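Local coordinates for A rubisco-like protein (Burkholderia fungorum, PDB 3NWR), which is of unsettled reaction but, as a TIM-barrel relative of RuBisCO, probably catalyses a lyase-type reaction, at residues Y19-P24 with A28-V33; L182-C187 with R223-R228; S268-L273 with L279-H284; P412-A415 with E420-R423. All blocks are in the same frame, centred on the assembly; numbering follows the deposited sequence.

Contact 1: Y19-P24 with A28-V33; sequences YLIETP and ARVADV. With SO4 (sulfate ion), chain D.
Ile21 and Thr23 of strand 19-23 face Val30 and Ala31 of helix 28-33, the two axes approaching to 9.5 Å with their chain directions 119° apart. The strand belongs to the antiparallel sheet of the RuBisCO-type N-terminal domain, and the helix that follows it turns back to lie against one sheet face. Val30 fills the interface with both of its branches. Its CG1 comes to 4.2 Å from Ile21 CD1, while its CG2 lies 3.7 Å from Thr23 OG1 and is also near Thr23 CG2. With CG1 anti to the backbone N (chi1 177°), Val30 turns CG1 to Ile21 and CG2 to Thr23. The branched Val30 and Ile21 offer the apolar bulk a sheet-helix interface needs; Ala31, being small, allows the helix to stay close. Thr23 adds a methyl, yet its hydroxyl is not left to the apolar layer: OG1 is hydrogen-bonded to the carbonyl oxygen of Glu123 and to the backbone N of Leu25. Arg29, exposed on the same helix and making no contact with the strand, reaches a sulfate ion, probably from the crystallisation liquor. Its NH1 donates to sulfate O3 at 3.2 Å in a fairly straight bond (N-H...O 166°), with O3 in the guanidinium plane at its edge. The backbone N of Asp26 also binds the sulfate. The chemistry is divided accordingly: dispersion joins helix to sheet, Thr23 OG1 being satisfied by neighbouring backbone, whereas Arg29 and the start of helix 27-37 hold an anion, which the helix polarity would probably favour.

Contact 2: L182-C187 with R223-R228; sequences LVRELC and RERSGR. With SO4 (sulfate ion), chain C.
Arg184 reaches from helix 182-187 to Arg225 on helix 223-226, the two side chains crossing at about a right angle. CG of Arg184 is anti to its backbone N (chi1 178°), but the chain then bends at chi2 and chi3, and NH2 ends 3.5 Å from Arg225 CD. That methylene meets the Arg184 guanidinium at its edge, with the two guanidinium planes 84° apart. The charged groups are nevertheless close, Arg184 NH2 lying 3.9 Å from Arg225 NE; a salt bridge from Arg184 NH1 to Glu188 probably offsets part of the cost. Positive phi at Gly227 suits glycine where the helix ends, and Ser226 OG accepts from Arg228 N at 2.9 Å, an ST turn at the end of the helix. NH1 of Arg228 comes to 3.9 Å from Cys187 O. Bent at chi3, Arg228 presents its guanidinium edge to a sulfate, probably from the crystallisation liquor: NE donates to O3 and O4, and NH2 to O4 at 3.0 Å. Arg161 and Arg399 share this anion, while Asp192, Tyr222 OH and Val191 O hold the guanidinium further. Helices 176-189 and 208-226 also pack through Val183 on Val215 and Val219, and Arg228 leads toward strand 233-235.

Contact 3: S268-L273 with L279-H284; sequences SAIQSL and LVLHAH
Ile270 carries CG2 anti to its backbone N (chi1 -62° for CG1), which sends that methyl toward Leu281, whose own chi1 of -124° departs from any staggered position. The two belong to a beta-alpha-beta crossover of the RuBisCO-type TIM barrel: strand 257-261, helix 267-276 on the outside, and the adjacent parallel strand 280-284. The backbones stand well apart, Ile270 CA and Leu281 CA being 9.2 Å from each other, so long aliphatic side chains must span the interval. Leu281 reaches from the strand to the ends of Ile270 and Leu273, three residues apart on the helix. Its CD1 touches Ile270 CG2 at 4.0 Å, the two chains meeting at a slant. All three side chains are buried hydrocarbon and no hydrogen bond joins the segments, so the contact rests on dispersion. His282 and His284 extend from the strand's other side, where His282 is hydrogen-bonded to His315 and His317. The helix, for its part, turns Ser268 and Ser272 to the second subunit, whose Asp239 is hydrogen-bonded to Ser272 OG. Leu281 thus meets the helix with both of its branches, the second completing the contact with Leu273 CD2 4.3 Å from Leu281 CD2.

Contact 4: P412-A415 with E420-R423; sequences PVYA and ELRR
Ala415 sits against Leu421 and Arg422 where the chain doubles back between two short helices near the C-terminus. This is the tight part. Ala415 CB lies 3.8 Å from Arg422 CA and 4.1 Å from Leu421 CG, and the backbones come so near (Ala415 CA to Arg422 CA 4.6 Å) that a small side chain suits the place. Leu421 supplies the apolar bulk: with CG anti to the backbone N (chi1 177°), its CD2 reaches the Tyr414 ring, 4.0 Å from Tyr414 CD2, and equally approaches Ala415 N. The tyrosine and leucine side chains cross at about a right angle, and CD2 of Leu421 lies at the ring edge, near its plane.

The solvent side is looser and polar. Arg422 is exposed, yet its chain, bent at chi3 (63°), folds back over the turn so that NH1 donates to Ala415 O at 2.8 Å. The N-H...O angle is 144°, the donor lying in the carbonyl plane while the oxygen is tilted modestly from the guanidinium plane. An arginine fits this border well, its methylenes flanking the carbonyl and its charged end tying down an oxygen at the chain reversal. On the inner side, helix 391-407 backs the pair, touching Tyr414 through Ala403 and Ala404 and holding Leu421 N through Gln400, while Leu421 also rests on Ala361.

In the fold
Contact 1 lies in the N-terminal domain; the other three fall in the catalytic domain, contact 3 on the barrel itself and contact 4 among C-terminal helices. Contacts 1 and 2 have centres 56 Å apart. Contact 3 is the most central, its centre 12 Å from that of the chain, and its His282 and His284 touch Phe193 and Glu198, near neighbours in sequence of the carboxylated Lys195, which by analogy with RuBisCO probably marks the active site. Contact 4, centred 31 Å from the chain's centre, lies across it from contact 3, 39 Å between centres. The sulfates, probably from the crystallisation liquor, lie at outlying contacts 1 and 2 (centres 29 and 27 Å from that of the chain).

Contact 1: Y19-P24 with A28-V33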
loop_
_atom_site.group_PDB
_atom_site.type_symbol
_atom_site.label_atom_id
_atom_site.label_comp_id
_atom_site.label_asym_id
_atom_site.label_seq_id
_atom_site.Cartn_x
_atom_site.Cartn_y
_atom_site.Cartn_z
ATOM N N TYR A 19 12.873 12.895 5.906
ATOM C CA TYR A 19 12.510 12.857 4.490
ATOM C C TYR A 19 13.615 13.396 3.613
ATOM O O TYR A 19 14.451 14.184 4.057
ATOM C CB TYR A 19 11.267 13.711 4.216
ATOM C CG TYR A 19 10.067 13.331 5.030
ATOM C CD1 TYR A 19 9.075 12.519 4.499
ATOM C CD2 TYR A 19 9.920 13.793 6.329
ATOM C CE1 TYR A 19 7.964 12.174 5.254
ATOM C CE2 TYR A 19 8.816 13.452 7.087
ATOM C CZ TYR A 19 7.853 12.634 6.547
ATOM O OH TYR A 19 6.760 12.287 7.305
ATOM N N LEU A 20 13.607 12.960 2.357
ATOM C CA LEU A 20 14.334 13.640 1.296
ATOM C C LEU A 20 13.289 14.332 0.445
ATOM O O LEU A 20 12.384 13.678 -0.080
ATOM C CB LEU A 20 15.117 12.628 0.449
ATOM C CG LEU A 20 15.619 13.134 -0.907
ATOM C CD1 LEU A 20 16.729 14.152 -0.719
ATOM C CD2 LEU A 20 16.099 11.968 -1.767
ATOM N N ILE A 21 13.380 15.654 0.309
ATOM C CA ILE A 21 12.425 16.363 -0.525
ATOM C C ILE A 21 13.123 17.069 -1.675
ATOM O O ILE A 21 14.328 17.324 -1.626
ATOM C CB ILE A 21 11.577 17.375 0.269
ATOM C CG1 ILE A 21 12.451 18.510 0.818
ATOM C CG2 ILE A 21 10.825 16.662 1.382
ATOM C CD1 ILE A 21 11.637 19.694 1.341
ATOM N N GLU A 22 12.361 17.329 -2.729
ATOM C CA GLU A 22 12.867 18.031 -3.898
ATOM C C GLU A 22 11.822 19.051 -4.310
ATOM O O GLU A 22 10.633 18.740 -4.389
ATOM C CB GLU A 22 13.120 17.045 -5.034
ATOM C CG GLU A 22 13.702 17.663 -6.301
ATOM C CD GLU A 22 13.721 16.666 -7.444
ATOM O OE1 GLU A 22 14.446 15.649 -7.328
ATOM O OE2 GLU A 22 12.996 16.895 -8.433
ATOM N N THR A 23 12.260 20.282 -4.570
ATOM C CA THR A 23 11.334 21.366 -4.871
ATOM C C THR A 23 12.100 22.516 -5.513
ATOM O O THR A 23 13.255 22.756 -5.168
ATOM C CB THR A 23 10.629 21.878 -3.587
ATOM O OG1 THR A 23 9.763 22.973 -3.907
ATOM C CG2 THR A 23 11.660 22.322 -2.533
ATOM N N PRO A 24 11.467 23.218 -6.466
ATOM C CA PRO A 24 12.128 24.406 -7.011
ATOM C C PRO A 24 11.909 25.593 -6.080
ATOM O O PRO A 24 12.506 26.656 -6.280
ATOM C CB PRO A 24 11.395 24.628 -8.327
ATOM C CG PRO A 24 10.007 24.145 -8.060
ATOM C CD PRO A 24 10.157 22.975 -7.098
ATOM N N ALA A 28 12.972 25.039 3.145
ATOM C CA ALA A 28 12.494 25.235 4.507
ATOM C C ALA A 28 11.006 25.560 4.555
ATOM O O ALA A 28 10.290 25.061 5.419
ATOM C CB ALA A 28 13.303 26.326 5.214
ATOM N N ARG A 29 10.537 26.395 3.628
ATOM C CA ARG A 29 9.118 26.729 3.564
ATOM C C ARG A 29 8.298 25.484 3.246
ATOM O O ARG A 29 7.257 25.236 3.859
ATOM C CB ARG A 29 8.855 27.801 2.512
ATOM C CG ARG A 29 7.406 28.258 2.478
ATOM C CD ARG A 29 7.017 28.794 1.109
ATOM N NE ARG A 29 5.685 28.331 0.725
ATOM C CZ ARG A 29 5.317 28.082 -0.526
ATOM N NH1 ARG A 29 6.181 28.258 -1.516
ATOM N NH2 ARG A 29 4.085 27.658 -0.787
ATOM N N VAL A 30 8.781 24.703 2.287
ATOM C CA VAL A 30 8.094 23.485 1.886
ATOM C C VAL A 30 8.044 22.497 3.042
ATOM O O VAL A 30 7.014 21.867 3.272
ATOM C CB VAL A 30 8.741 22.870 0.627
ATOM C CG1 VAL A 30 8.064 21.558 0.243
ATOM C CG2 VAL A 30 8.659 23.873 -0.524
ATOM N N ALA A 31 9.143 22.378 3.784
ATOM C CA ALA A 31 9.168 21.486 4.939
ATOM C C ALA A 31 8.090 21.884 5.941
ATOM O O ALA A 31 7.432 21.030 6.534
ATOM C CB ALA A 31 10.552 21.496 5.594
ATOM N N ASP A 32 7.882 23.182 6.135
ATOM C CA ASP A 32 6.861 23.583 7.089
ATOM C C ASP A 32 5.444 23.406 6.536
ATOM O O ASP A 32 4.507 23.146 7.292
ATOM C CB ASP A 32 7.075 25.002 7.604
ATOM C CG ASP A 32 6.209 25.304 8.812
ATOM O OD1 ASP A 32 6.421 24.672 9.874
ATOM O OD2 ASP A 32 5.311 26.157 8.691
ATOM N N VAL A 33 5.287 23.545 5.222
ATOM C CA VAL A 33 4.031 23.173 4.582
ATOM C C VAL A 33 3.727 21.705 4.899
ATOM O O VAL A 33 2.614 21.368 5.305
ATOM C CB VAL A 33 4.072 23.378 3.063
ATOM C CG1 VAL A 33 2.903 22.654 2.398
ATOM C CG2 VAL A 33 4.038 24.864 2.727
HETATM S S SO4 D . 9.259 30.172 -2.229
HETATM O O1 SO4 D . 7.916 30.333 -2.780
HETATM O O2 SO4 D . 10.217 30.003 -3.317
HETATM O O3 SO4 D . 9.300 29.010 -1.353
HETATM O O4 SO4 D . 9.601 31.364 -1.457
#

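Contact 2: L182-C187 with R223-R228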
loop_
_atom_site.group_PDB
_atom_site.type_symbol
_atom_site.label_atom_id
_atom_site.label_comp_id
_atom_site.label_asym_id
_atom_site.label_seq_id
_atom_site.Cartn_x
_atom_site.Cartn_y
_atom_site.Cartn_z
ATOM N N LEU A 182 5.564 -32.764 -3.356
ATOM C CA LEU A 182 6.752 -31.947 -3.552
ATOM C C LEU A 182 7.334 -31.531 -2.211
ATOM O O LEU A 182 8.540 -31.615 -1.991
ATOM C CB LEU A 182 6.416 -30.714 -4.387
ATOM C CG LEU A 182 7.514 -29.658 -4.495
ATOM C CD1 LEU A 182 8.820 -30.247 -5.015
ATOM C CD2 LEU A 182 7.024 -28.527 -5.379
ATOM N N VAL A 183 6.474 -31.081 -1.306
ATOM C CA VAL A 183 6.930 -30.698 0.024
ATOM C C VAL A 183 7.661 -31.849 0.724
ATOM O O VAL A 183 8.675 -31.638 1.378
ATOM C CB VAL A 183 5.770 -30.163 0.875
ATOM C CG1 VAL A 183 6.144 -30.125 2.344
ATOM C CG2 VAL A 183 5.378 -28.787 0.389
ATOM N N ARG A 184 7.153 -33.069 0.569
ATOM C CA ARG A 184 7.836 -34.244 1.113
ATOM C C ARG A 184 9.271 -34.347 0.593
ATOM O O ARG A 184 10.208 -34.551 1.369
ATOM C CB ARG A 184 7.048 -35.517 0.795
ATOM C CG ARG A 184 7.705 -36.807 1.283
ATOM C CD ARG A 184 8.080 -36.730 2.752
ATOM N NE ARG A 184 7.963 -38.033 3.410
ATOM C CZ ARG A 184 8.603 -38.374 4.523
ATOM N NH1 ARG A 184 9.428 -37.516 5.096
ATOM N NH2 ARG A 184 8.425 -39.577 5.061
ATOM N N GLU A 185 9.441 -34.179 -0.716
ATOM C CA GLU A 185 10.770 -34.239 -1.325
ATOM C C GLU A 185 11.674 -33.125 -0.810
ATOM O O GLU A 185 12.853 -33.348 -0.561
ATOM C CB GLU A 185 10.677 -34.163 -2.848
ATOM C CG GLU A 185 9.912 -35.311 -3.493
ATOM C CD GLU A 185 9.557 -35.034 -4.946
ATOM O OE1 GLU A 185 9.926 -33.956 -5.459
ATOM O OE2 GLU A 185 8.906 -35.897 -5.576
ATOM N N LEU A 186 11.120 -31.925 -0.654
ATOM C CA LEU A 186 11.904 -30.795 -0.161
ATOM C C LEU A 186 12.358 -31.032 1.285
ATOM O O LEU A 186 13.491 -30.722 1.648
ATOM C CB LEU A 186 11.108 -29.486 -0.281
ATOM C CG LEU A 186 10.673 -29.088 -1.697
ATOM C CD1 LEU A 186 9.776 -27.846 -1.700
ATOM C CD2 LEU A 186 11.898 -28.875 -2.601
ATOM N N CYS A 187 11.474 -31.587 2.110
ATOM C CA CYS A 187 11.841 -31.962 3.469
ATOM C C CYS A 187 13.007 -32.953 3.454
ATOM O O CYS A 187 13.993 -32.779 4.165
ATOM C CB CYS A 187 10.654 -32.592 4.201
ATOM S SG CYS A 187 9.331 -31.442 4.663
ATOM N N ARG A 223 8.614 -35.288 10.223
ATOM C CA ARG A 223 9.160 -35.027 11.553
ATOM C C ARG A 223 9.270 -36.327 12.343
ATOM O O ARG A 223 10.287 -36.587 12.987
ATOM C CB ARG A 223 8.286 -34.037 12.328
ATOM C CG ARG A 223 8.927 -33.508 13.614
ATOM C CD ARG A 223 7.913 -33.414 14.765
ATOM N NE ARG A 223 6.547 -33.235 14.291
ATOM C CZ ARG A 223 5.554 -34.096 14.503
ATOM N NH1 ARG A 223 5.757 -35.218 15.188
ATOM N NH2 ARG A 223 4.357 -33.835 14.018
ATOM N N GLU A 224 8.216 -37.136 12.290
ATOM C CA GLU A 224 8.180 -38.403 13.026
ATOM C C GLU A 224 9.381 -39.266 12.690
ATOM O O GLU A 224 10.043 -39.802 13.579
ATOM C CB GLU A 224 6.922 -39.199 12.678
ATOM C CG GLU A 224 5.631 -38.637 13.219
ATOM C CD GLU A 224 4.426 -39.375 12.673
ATOM O OE1 GLU A 224 4.603 -40.514 12.190
ATOM O OE2 GLU A 224 3.309 -38.817 12.722
ATOM N N ARG A 225 9.638 -39.411 11.396
ATOM C CA ARG A 225 10.673 -40.310 10.901
ATOM C C ARG A 225 12.082 -39.748 11.032
ATOM O O ARG A 225 13.030 -40.491 11.284
ATOM C CB ARG A 225 10.400 -40.675 9.440
ATOM C CG ARG A 225 9.089 -41.412 9.225
ATOM C CD ARG A 225 8.853 -41.703 7.754
ATOM N NE ARG A 225 9.936 -42.492 7.171
ATOM C CZ ARG A 225 10.035 -43.814 7.269
ATOM N NH1 ARG A 225 9.117 -44.502 7.935
ATOM N NH2 ARG A 225 11.056 -44.448 6.706
ATOM N N SER A 226 12.225 -38.439 10.854
ATOM C CA SER A 226 13.548 -37.840 10.763
ATOM C C SER A 226 13.985 -37.148 12.049
ATOM O O SER A 226 15.176 -36.914 12.261
ATOM C CB SER A 226 13.592 -36.844 9.604
ATOM O OG SER A 226 12.950 -35.637 9.960
ATOM N N GLY A 227 13.018 -36.802 12.892
ATOM C CA GLY A 227 13.282 -35.998 14.072
ATOM C C GLY A 227 13.518 -34.531 13.743
ATOM O O GLY A 227 13.877 -33.743 14.621
ATOM N N ARG A 228 13.324 -34.162 12.477
ATOM C CA ARG A 228 13.539 -32.789 12.033
ATOM C C ARG A 228 12.215 -32.072 11.781
ATOM O O ARG A 228 11.446 -32.487 10.921
ATOM C CB ARG A 228 14.340 -32.757 10.724
ATOM C CG ARG A 228 15.695 -33.463 10.748
ATOM C CD ARG A 228 16.428 -33.235 9.422
ATOM N NE ARG A 228 16.821 -31.836 9.257
ATOM C CZ ARG A 228 16.279 -30.977 8.394
ATOM N NH1 ARG A 228 15.305 -31.350 7.571
ATOM N NH2 ARG A 228 16.729 -29.729 8.351
HETATM S S SO4 C . 19.927 -30.597 10.855
HETATM O O1 SO4 C . 21.299 -31.061 10.683
HETATM O O2 SO4 C . 19.914 -29.495 11.814
HETATM O O3 SO4 C . 19.102 -31.698 11.350
HETATM O O4 SO4 C . 19.420 -30.136 9.568
#

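Contact 3: S268-L273 with L279-H284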
loop_
_atom_site.group_PDB
_atom_site.type_symbol
_atom_site.label_atom_id
_atom_site.label_comp_id
_atom_site.label_asym_id
_atom_site.label_seq_id
_atom_site.Cartn_x
_atom_site.Cartn_y
_atom_site.Cartn_z
ATOM N N SER A 268 -4.178 -2.623 9.195
ATOM C CA SER A 268 -5.383 -2.892 9.983
ATOM C C SER A 268 -5.658 -4.384 10.109
ATOM O O SER A 268 -5.995 -4.883 11.195
ATOM C CB SER A 268 -6.596 -2.203 9.341
ATOM O OG SER A 268 -6.412 -0.805 9.344
ATOM N N ALA A 269 -5.533 -5.099 9.000
ATOM C CA ALA A 269 -5.773 -6.539 9.000
ATOM C C ALA A 269 -4.672 -7.290 9.732
ATOM O O ALA A 269 -4.947 -8.198 10.528
ATOM C CB ALA A 269 -5.901 -7.070 7.575
ATOM N N ILE A 270 -3.422 -6.936 9.457
ATOM C CA ILE A 270 -2.328 -7.703 10.042
ATOM C C ILE A 270 -2.246 -7.543 11.556
ATOM O O ILE A 270 -2.002 -8.524 12.269
ATOM C CB ILE A 270 -0.981 -7.396 9.359
ATOM C CG1 ILE A 270 -1.028 -7.778 7.871
ATOM C CG2 ILE A 270 0.160 -8.110 10.088
ATOM C CD1 ILE A 270 -1.350 -9.243 7.573
ATOM N N GLN A 271 -2.463 -6.332 12.062
ATOM C CA GLN A 271 -2.428 -6.141 13.509
ATOM C C GLN A 271 -3.518 -6.981 14.177
ATOM O O GLN A 271 -3.282 -7.607 15.215
ATOM C CB GLN A 271 -2.533 -4.661 13.896
ATOM C CG GLN A 271 -2.417 -4.471 15.399
ATOM C CD GLN A 271 -2.356 -3.027 15.841
ATOM O OE1 GLN A 271 -2.391 -2.099 15.028
ATOM N NE2 GLN A 271 -2.254 -2.830 17.148
ATOM N N SER A 272 -4.700 -7.029 13.568
ATOM C CA SER A 272 -5.778 -7.835 14.128
ATOM C C SER A 272 -5.449 -9.331 14.063
ATOM O O SER A 272 -5.662 -10.055 15.032
ATOM C CB SER A 272 -7.104 -7.535 13.429
ATOM O OG SER A 272 -7.577 -6.255 13.818
ATOM N N LEU A 273 -4.912 -9.781 12.934
ATOM C CA LEU A 273 -4.530 -11.182 12.774
ATOM C C LEU A 273 -3.487 -11.556 13.813
ATOM O O LEU A 273 -3.535 -12.637 14.388
ATOM C CB LEU A 273 -3.971 -11.429 11.378
ATOM C CG LEU A 273 -3.371 -12.810 11.111
ATOM C CD1 LEU A 273 -4.453 -13.898 11.223
ATOM C CD2 LEU A 273 -2.731 -12.816 9.734
ATOM N N LEU A 279 0.877 -18.328 15.774
ATOM C CA LEU A 279 1.857 -18.818 14.812
ATOM C C LEU A 279 2.885 -17.743 14.470
ATOM O O LEU A 279 2.695 -16.566 14.769
ATOM C CB LEU A 279 1.151 -19.289 13.535
ATOM C CG LEU A 279 0.050 -20.326 13.763
ATOM C CD1 LEU A 279 -0.748 -20.568 12.500
ATOM C CD2 LEU A 279 0.675 -21.617 14.274
ATOM N N VAL A 280 3.983 -18.171 13.862
ATOM C CA VAL A 280 4.952 -17.241 13.280
ATOM C C VAL A 280 4.294 -16.513 12.112
ATOM O O VAL A 280 3.650 -17.133 11.274
ATOM C CB VAL A 280 6.182 -18.008 12.778
ATOM C CG1 VAL A 280 7.160 -17.063 12.068
ATOM C CG2 VAL A 280 6.872 -18.709 13.939
ATOM N N LEU A 281 4.479 -15.198 12.066
ATOM C CA LEU A 281 3.907 -14.360 11.020
ATOM C C LEU A 281 5.018 -13.981 10.044
ATOM O O LEU A 281 5.869 -13.132 10.349
ATOM C CB LEU A 281 3.295 -13.106 11.642
ATOM C CG LEU A 281 1.830 -12.805 11.371
ATOM C CD1 LEU A 281 1.489 -11.431 11.931
ATOM C CD2 LEU A 281 1.528 -12.888 9.885
ATOM N N HIS A 282 5.027 -14.642 8.894
ATOM C CA HIS A 282 6.044 -14.420 7.860
ATOM C C HIS A 282 5.505 -13.371 6.884
ATOM O O HIS A 282 4.592 -13.645 6.104
ATOM C CB HIS A 282 6.346 -15.745 7.132
ATOM C CG HIS A 282 7.390 -15.638 6.061
ATOM N ND1 HIS A 282 8.740 -15.752 6.320
ATOM C CD2 HIS A 282 7.277 -15.453 4.725
ATOM C CE1 HIS A 282 9.416 -15.628 5.190
ATOM N NE2 HIS A 282 8.553 -15.435 4.208
ATOM N N ALA A 283 6.076 -12.171 6.926
ATOM C CA ALA A 283 5.591 -11.067 6.101
ATOM C C ALA A 283 6.217 -11.071 4.712
ATOM O O ALA A 283 7.440 -10.981 4.587
ATOM C CB ALA A 283 5.879 -9.731 6.802
ATOM N N HIS A 284 5.395 -11.170 3.672
ATOM C CA HIS A 284 5.903 -11.081 2.310
ATOM C C HIS A 284 5.633 -9.680 1.807
ATOM O O HIS A 284 4.492 -9.224 1.830
ATOM C CB HIS A 284 5.267 -12.113 1.369
ATOM C CG HIS A 284 6.046 -12.299 0.107
ATOM N ND1 HIS A 284 5.960 -11.423 -0.953
ATOM C CD2 HIS A 284 6.986 -13.214 -0.237
ATOM C CE1 HIS A 284 6.788 -11.808 -1.909
ATOM N NE2 HIS A 284 7.420 -12.895 -1.502
#

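Contact 4: P412-A415 with E420-R423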
loop_
_atom_site.group_PDB
_atom_site.type_symbol
_atom_site.label_atom_id
_atom_site.label_comp_id
_atom_site.label_asym_id
_atom_site.label_seq_id
_atom_site.Cartn_x
_atom_site.Cartn_y
_atom_site.Cartn_z
ATOM N N PRO A 412 36.381 -21.589 -1.376
ATOM C CA PRO A 412 37.160 -22.439 -2.294
ATOM C C PRO A 412 38.223 -23.274 -1.589
ATOM O O PRO A 412 38.701 -24.237 -2.180
ATOM C CB PRO A 412 37.827 -21.432 -3.239
ATOM C CG PRO A 412 36.950 -20.195 -3.143
ATOM C CD PRO A 412 36.518 -20.160 -1.701
ATOM N N VAL A 413 38.598 -22.910 -0.364
ATOM C CA VAL A 413 39.490 -23.761 0.424
ATOM C C VAL A 413 38.693 -24.935 1.008
ATOM O O VAL A 413 39.077 -26.097 0.877
ATOM C CB VAL A 413 40.177 -22.967 1.556
ATOM C CG1 VAL A 413 40.965 -23.908 2.472
ATOM C CG2 VAL A 413 41.117 -21.920 0.981
ATOM N N TYR A 414 37.564 -24.626 1.638
ATOM C CA TYR A 414 36.721 -25.662 2.236
ATOM C C TYR A 414 36.210 -26.645 1.185
ATOM O O TYR A 414 36.030 -27.832 1.462
ATOM C CB TYR A 414 35.551 -24.999 2.956
ATOM C CG TYR A 414 34.875 -25.834 4.015
ATOM C CD1 TYR A 414 35.590 -26.320 5.102
ATOM C CD2 TYR A 414 33.502 -26.071 3.969
ATOM C CE1 TYR A 414 34.962 -27.061 6.097
ATOM C CE2 TYR A 414 32.866 -26.807 4.966
ATOM C CZ TYR A 414 33.606 -27.300 6.024
ATOM O OH TYR A 414 32.995 -28.034 7.023
ATOM N N ALA A 415 35.967 -26.147 -0.023
ATOM C CA ALA A 415 35.473 -26.972 -1.122
ATOM C C ALA A 415 36.405 -28.134 -1.444
ATOM O O ALA A 415 35.977 -29.157 -1.969
ATOM C CB ALA A 415 35.258 -26.117 -2.375
ATOM N N GLU A 420 30.052 -31.583 -2.376
ATOM C CA GLU A 420 28.808 -30.928 -2.756
ATOM C C GLU A 420 29.040 -29.442 -3.011
ATOM O O GLU A 420 28.581 -28.892 -4.013
ATOM C CB GLU A 420 27.751 -31.134 -1.669
ATOM C CG GLU A 420 27.208 -32.560 -1.592
ATOM C CD GLU A 420 28.038 -33.482 -0.705
ATOM O OE1 GLU A 420 29.128 -33.086 -0.240
ATOM O OE2 GLU A 420 27.582 -34.621 -0.466
ATOM N N LEU A 421 29.758 -28.806 -2.093
ATOM C CA LEU A 421 30.144 -27.403 -2.236
ATOM C C LEU A 421 31.018 -27.165 -3.473
ATOM O O LEU A 421 30.779 -26.244 -4.260
ATOM C CB LEU A 421 30.877 -26.936 -0.977
ATOM C CG LEU A 421 31.405 -25.502 -0.992
ATOM C CD1 LEU A 421 30.252 -24.504 -1.227
ATOM C CD2 LEU A 421 32.125 -25.193 0.303
ATOM N N ARG A 422 32.034 -28.005 -3.648
ATOM C CA ARG A 422 32.935 -27.873 -4.793
ATOM C C ARG A 422 32.156 -27.957 -6.107
ATOM O O ARG A 422 32.351 -27.146 -7.022
ATOM C CB ARG A 422 34.020 -28.953 -4.734
ATOM C CG ARG A 422 35.166 -28.739 -5.713
ATOM C CD ARG A 422 36.311 -29.703 -5.419
ATOM N NE ARG A 422 35.919 -31.101 -5.587
ATOM C CZ ARG A 422 35.816 -31.987 -4.595
ATOM N NH1 ARG A 422 36.068 -31.636 -3.335
ATOM N NH2 ARG A 422 35.459 -33.238 -4.864
ATOM N N ARG A 423 31.251 -28.928 -6.189
ATOM C CA ARG A 423 30.417 -29.098 -7.376
ATOM C C ARG A 423 29.502 -27.895 -7.617
ATOM O O ARG A 423 29.282 -27.482 -8.747
ATOM C CB ARG A 423 29.587 -30.379 -7.255
ATOM C CG ARG A 423 30.401 -31.653 -7.344
ATOM C CD ARG A 423 30.847 -31.896 -8.770
ATOM N NE ARG A 423 29.708 -32.101 -9.664
ATOM C CZ ARG A 423 29.229 -33.294 -10.000
ATOM N NH1 ARG A 423 29.789 -34.394 -9.516
ATOM N NH2 ARG A 423 28.190 -33.389 -10.822
#